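DUF2235 domain-containing protein (Pseudomonas aeruginosa, PDB 4O5P) probably hydrolyses phospholipids as Tle1, an effector of the type VI secretion system whose catalytic domain belongs to the alpha/beta-hydrolase clan. Local coordinates at residues R145-L150 with K197-A202; G278-V283 with Q408-E413. All coordinates share one frame; numbering follows the deposited sequence.

Contact 1 (R145-L150 with K197-A202)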
# COMPACT_ATOMS: atom_id res chain seq x y z
N ARG A 145 -1.99 10.12 -7.26
CA ARG A 145 -2.27 8.86 -7.97
C ARG A 145 -3.77 8.53 -8.04
O ARG A 145 -4.28 8.09 -9.09
CB ARG A 145 -1.46 7.72 -7.33
CG ARG A 145 0.03 7.83 -7.64
CD ARG A 145 0.88 6.83 -6.84
NE ARG A 145 2.27 6.84 -7.29
CZ ARG A 145 3.10 7.85 -7.12
NH1 ARG A 145 2.70 8.97 -6.50
NH2 ARG A 145 4.35 7.76 -7.55
N ILE A 146 -4.47 8.72 -6.93
CA ILE A 146 -5.93 8.58 -6.92
C ILE A 146 -6.58 9.53 -7.94
O ILE A 146 -7.42 9.12 -8.75
CB ILE A 146 -6.50 8.86 -5.50
CG1 ILE A 146 -5.94 7.85 -4.50
CG2 ILE A 146 -8.01 8.76 -5.49
CD1 ILE A 146 -5.97 8.34 -3.08
N ASN A 147 -6.16 10.78 -7.94
CA ASN A 147 -6.76 11.75 -8.85
C ASN A 147 -6.44 11.50 -10.32
O ASN A 147 -7.30 11.71 -11.19
CB ASN A 147 -6.43 13.19 -8.40
CG ASN A 147 -7.22 13.59 -7.15
OD1 ASN A 147 -8.34 13.14 -6.95
ND2 ASN A 147 -6.62 14.42 -6.29
N TRP A 148 -5.22 11.06 -10.60
CA TRP A 148 -4.84 10.57 -11.92
C TRP A 148 -5.81 9.47 -12.33
O TRP A 148 -6.32 9.47 -13.45
CB TRP A 148 -3.42 9.97 -11.86
CG TRP A 148 -2.91 9.50 -13.20
CD1 TRP A 148 -2.31 10.27 -14.16
CD2 TRP A 148 -2.94 8.16 -13.72
NE1 TRP A 148 -1.97 9.49 -15.24
CE2 TRP A 148 -2.35 8.20 -15.00
CE3 TRP A 148 -3.44 6.94 -13.24
CZ2 TRP A 148 -2.23 7.06 -15.80
CZ3 TRP A 148 -3.31 5.81 -14.04
CH2 TRP A 148 -2.72 5.88 -15.30
N GLY A 149 -6.06 8.55 -11.41
CA GLY A 149 -7.00 7.46 -11.63
C GLY A 149 -8.36 7.97 -12.05
O GLY A 149 -8.90 7.54 -13.08
N LEU A 150 -8.90 8.91 -11.27
CA LEU A 150 -10.17 9.55 -11.65
C LEU A 150 -10.13 10.15 -13.07
O LEU A 150 -11.04 9.91 -13.86
CB LEU A 150 -10.58 10.59 -10.60
CG LEU A 150 -11.01 9.98 -9.26
CD1 LEU A 150 -11.13 11.04 -8.17
CD2 LEU A 150 -12.33 9.22 -9.42
N LYS A 197 -14.53 19.28 -2.88
CA LYS A 197 -14.85 20.45 -3.68
C LYS A 197 -13.90 20.62 -4.85
O LYS A 197 -14.34 20.88 -5.98
CB LYS A 197 -14.84 21.72 -2.82
CG LYS A 197 -16.00 21.82 -1.85
CD LYS A 197 -15.93 23.13 -1.07
CE LYS A 197 -17.12 23.28 -0.11
NZ LYS A 197 -18.43 23.38 -0.82
N LYS A 198 -12.61 20.48 -4.58
CA LYS A 198 -11.59 20.69 -5.61
C LYS A 198 -11.67 19.66 -6.74
O LYS A 198 -11.54 20.00 -7.91
CB LYS A 198 -10.19 20.72 -5.00
CG LYS A 198 -10.00 21.89 -4.04
CD LYS A 198 -8.54 22.21 -3.84
CE LYS A 198 -7.91 22.77 -5.09
NZ LYS A 198 -6.46 23.03 -4.88
N ARG A 199 -11.90 18.39 -6.37
CA ARG A 199 -12.02 17.31 -7.35
C ARG A 199 -13.27 17.51 -8.23
O ARG A 199 -13.20 17.39 -9.48
CB ARG A 199 -12.11 15.96 -6.63
CG ARG A 199 -10.85 15.58 -5.88
CD ARG A 199 -10.89 14.14 -5.39
NE ARG A 199 -11.84 13.92 -4.29
CZ ARG A 199 -11.57 14.11 -2.99
NH1 ARG A 199 -10.38 14.56 -2.61
NH2 ARG A 199 -12.49 13.86 -2.08
N ARG A 200 -14.40 17.82 -7.59
CA ARG A 200 -15.63 18.05 -8.37
C ARG A 200 -15.48 19.23 -9.32
O ARG A 200 -15.78 19.11 -10.51
CB ARG A 200 -16.84 18.27 -7.47
CG ARG A 200 -18.12 18.46 -8.27
CD ARG A 200 -19.34 18.56 -7.38
NE ARG A 200 -19.60 17.32 -6.64
CZ ARG A 200 -20.17 16.24 -7.16
NH1 ARG A 200 -20.54 16.22 -8.44
NH2 ARG A 200 -20.37 15.17 -6.41
N ALA A 201 -15.00 20.36 -8.78
CA ALA A 201 -14.76 21.56 -9.57
C ALA A 201 -13.88 21.26 -10.76
O ALA A 201 -14.22 21.59 -11.90
CB ALA A 201 -14.15 22.67 -8.71
N ALA A 202 -12.74 20.62 -10.52
CA ALA A 202 -11.81 20.35 -11.61
C ALA A 202 -12.40 19.42 -12.67
O ALA A 202 -12.09 19.56 -13.85
CB ALA A 202 -10.50 19.79 -11.10
O HOH W 1 -7.94 15.54 -4.06

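Contact 2 (G278-V283 with Q408-E413)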
# COMPACT_ATOMS: atom_id res chain seq x y z
N GLY A 278 -10.20 -5.49 -6.28
CA GLY A 278 -9.30 -6.54 -5.80
C GLY A 278 -8.09 -5.94 -5.11
O GLY A 278 -7.31 -5.21 -5.73
N LEU A 279 -7.91 -6.28 -3.83
CA LEU A 279 -6.89 -5.65 -3.00
C LEU A 279 -5.92 -6.65 -2.37
O LEU A 279 -6.32 -7.69 -1.85
CB LEU A 279 -7.55 -4.84 -1.90
CG LEU A 279 -8.71 -3.93 -2.29
CD1 LEU A 279 -9.39 -3.45 -1.01
CD2 LEU A 279 -8.20 -2.77 -3.13
N PHE A 280 -4.63 -6.32 -2.43
CA PHE A 280 -3.61 -7.13 -1.79
C PHE A 280 -3.07 -6.31 -0.62
O PHE A 280 -2.46 -5.25 -0.85
CB PHE A 280 -2.44 -7.40 -2.75
CG PHE A 280 -2.79 -8.21 -3.97
CD1 PHE A 280 -2.65 -9.60 -3.96
CD2 PHE A 280 -3.21 -7.59 -5.15
CE1 PHE A 280 -2.94 -10.35 -5.08
CE2 PHE A 280 -3.50 -8.35 -6.28
CZ PHE A 280 -3.36 -9.73 -6.25
N ASP A 281 -3.32 -6.77 0.61
CA ASP A 281 -2.63 -6.26 1.82
C ASP A 281 -2.56 -4.75 1.90
O ASP A 281 -1.48 -4.18 1.75
CB ASP A 281 -1.21 -6.83 1.90
CG ASP A 281 -0.71 -7.00 3.31
OD1 ASP A 281 -1.45 -7.58 4.13
OD2 ASP A 281 0.42 -6.55 3.62
N THR A 282 -3.71 -4.10 2.12
CA THR A 282 -3.81 -2.64 2.16
C THR A 282 -2.93 -2.01 3.23
O THR A 282 -3.03 -2.38 4.40
CB THR A 282 -5.24 -2.20 2.49
OG1 THR A 282 -6.14 -2.77 1.53
CG2 THR A 282 -5.35 -0.68 2.47
N VAL A 283 -2.09 -1.05 2.83
CA VAL A 283 -1.29 -0.27 3.78
C VAL A 283 -1.48 1.20 3.48
O VAL A 283 -1.19 1.64 2.38
CB VAL A 283 0.21 -0.60 3.69
CG1 VAL A 283 1.03 0.38 4.55
CG2 VAL A 283 0.45 -2.06 4.10
N GLN A 408 -3.03 -15.98 -8.68
CA GLN A 408 -4.00 -16.80 -9.37
C GLN A 408 -5.37 -16.64 -8.71
O GLN A 408 -6.41 -16.53 -9.40
CB GLN A 408 -3.56 -18.27 -9.41
CG GLN A 408 -2.48 -18.55 -10.44
CD GLN A 408 -2.42 -20.01 -10.87
OE1 GLN A 408 -3.22 -20.84 -10.44
NE2 GLN A 408 -1.45 -20.34 -11.73
N HIS A 409 -5.36 -16.54 -7.39
CA HIS A 409 -6.62 -16.48 -6.68
C HIS A 409 -7.33 -15.21 -7.15
O HIS A 409 -8.52 -15.23 -7.50
CB HIS A 409 -6.40 -16.50 -5.17
CG HIS A 409 -7.65 -16.42 -4.35
ND1 HIS A 409 -7.64 -16.41 -2.98
CD2 HIS A 409 -8.96 -16.34 -4.72
CE1 HIS A 409 -8.89 -16.32 -2.53
NE2 HIS A 409 -9.70 -16.27 -3.57
N MSE A 410 -6.56 -14.11 -7.24
CA MSE A 410 -7.18 -12.83 -7.49
C MSE A 410 -7.72 -12.90 -8.90
O MSE A 410 -8.86 -12.48 -9.17
CB MSE A 410 -6.16 -11.67 -7.35
CG MSE A 410 -6.83 -10.30 -7.50
SE MSE A 410 -8.04 -9.93 -6.02
CE MSE A 410 -6.70 -9.30 -4.77
N TYR A 411 -6.93 -13.54 -9.77
CA TYR A 411 -7.31 -13.65 -11.16
C TYR A 411 -8.67 -14.32 -11.23
O TYR A 411 -9.60 -13.80 -11.87
CB TYR A 411 -6.26 -14.47 -11.91
CG TYR A 411 -6.62 -14.75 -13.34
CD1 TYR A 411 -6.27 -13.87 -14.36
CD2 TYR A 411 -7.30 -15.91 -13.68
CE1 TYR A 411 -6.61 -14.15 -15.68
CE2 TYR A 411 -7.64 -16.19 -14.98
CZ TYR A 411 -7.30 -15.32 -15.98
OH TYR A 411 -7.66 -15.63 -17.27
N ALA A 412 -8.82 -15.43 -10.50
CA ALA A 412 -10.02 -16.23 -10.63
C ALA A 412 -11.20 -15.40 -10.17
O ALA A 412 -12.25 -15.37 -10.84
CB ALA A 412 -9.92 -17.53 -9.83
N GLU A 413 -11.00 -14.67 -9.07
CA GLU A 413 -12.09 -13.89 -8.49
C GLU A 413 -12.50 -12.86 -9.52
O GLU A 413 -13.69 -12.73 -9.82
CB GLU A 413 -11.65 -13.18 -7.19
CG GLU A 413 -11.30 -14.15 -6.05
CD GLU A 413 -12.53 -14.63 -5.32
OE1 GLU A 413 -12.37 -15.30 -4.28
OE2 GLU A 413 -13.67 -14.31 -5.79

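Contact 1 (R145-L150 with K197-A202)
Asn147 and Arg199 make most of this contact between two helices, 139-162 and 195-219. The touches run from side chain to side chain, and the nearest CA atoms, those of this same pair, are 7.8 Å apart. The polar part runs through a single water. It accepts a hydrogen bond from Asn147 ND2 at 2.8 Å and another from Arg199 NH1 at 3.0 Å, and it lies in the plane of the guanidinium, at its edge. The amide and the guanidinium are turned only 26° from each other, although the two side chains cross at about a right angle.

The direct touches fall on the arginine's methylenes. Asn147 OD1 rests 3.2 Å from Arg199 CD, a close polar-to-carbon approach and not a hydrogen bond, and Arg199 CG follows at 3.7 Å. Leu150 adds an apolar touch, its CD1 branch lying 4.2 Å from Arg199 CD. A bend at chi3 (-71°) turns the guanidinium off the line of the methylenes, which leaves CD facing Asn147 and Leu150 while the charged end reaches past them.

The strongest polar partner of that charged end is Glu252 of helix 238-254, bound by NH2 in a salt bridge; Trp249, which Asn147 also touches, adds a cation-pi contact. The chemistry is uneven. One N-H of Asn147 ND2 goes to the water, whereas the buried OD1 has no hydrogen-bond donor; the polarised CD and the guanidinium charge, itself shared with Glu252, may partly offset that.

Contact 2 (G278-V283 with Q408-E413)
Strand 278-280 and helix 408-413 run nearly antiparallel, at 167° with axes 9.7 Å apart, and their backbones come closest where the CA of Gly278 stands 6.8 Å from that of Met410. The latter, a selenomethionine here, spans the gap. With CG anti to the backbone N (chi1 -176°) the chain leaves the helix, then bends at chi2 and again at chi3, folding its end across the strand. Gly278, having no side chain, lets SE come down onto its backbone, 3.6 Å from CA. CE goes further, to 3.4 Å from the carbonyl O of Leu279.

The same methyl covers one face of the Phe280 ring. CE of Met410 sits over its middle, 3.7 Å from the ring centroid, in a CH-pi contact; SE takes a more distant, oblique Met-aromatic position. Phe280 comes from the opposite direction, and its CZ meets Met410 CB at 3.6 Å.

Leu95 of helix 91-97 touches both Phe280 and Met410. On the helix itself, His409 donates through NE2 to Glu413 OE1 at 2.9 Å. Such helix-on-sheet packing, with the strand end leading into Asp281, is consistent with the alpha/beta-hydrolase architecture. Strand 270-280 is flanked in the mixed sheet by parallel strands 225-236 and 331-336. Leu279 turns away from helix 403-416 to pack on helix 238-254, which places the strand between the two helices.

How the contacts relate
Contact 1 closes before contact 2 opens along the chain; their centres lie 25 Å apart and their nearest atoms about 10 Å apart, without touching. Helix 238-254 relates them, meeting residues of 145-150 and 197-202 in contact 1 and Leu279 in contact 2. Contact 1 joins helix 195-219 to helix 139-162, which packs against both helix 238-254 and strand 111-116, while contact 2 packs helix 403-416 on the mixed sheet. Past that strand's end, Asp281 hydrogen-bonds to His379; with Ser237, at a probable nucleophile elbow, they fit a Ser-His-Asp triad, consistent with an alpha/beta-hydrolase core. Contact 1 is largely polar and water-mediated, contact 2 apolar.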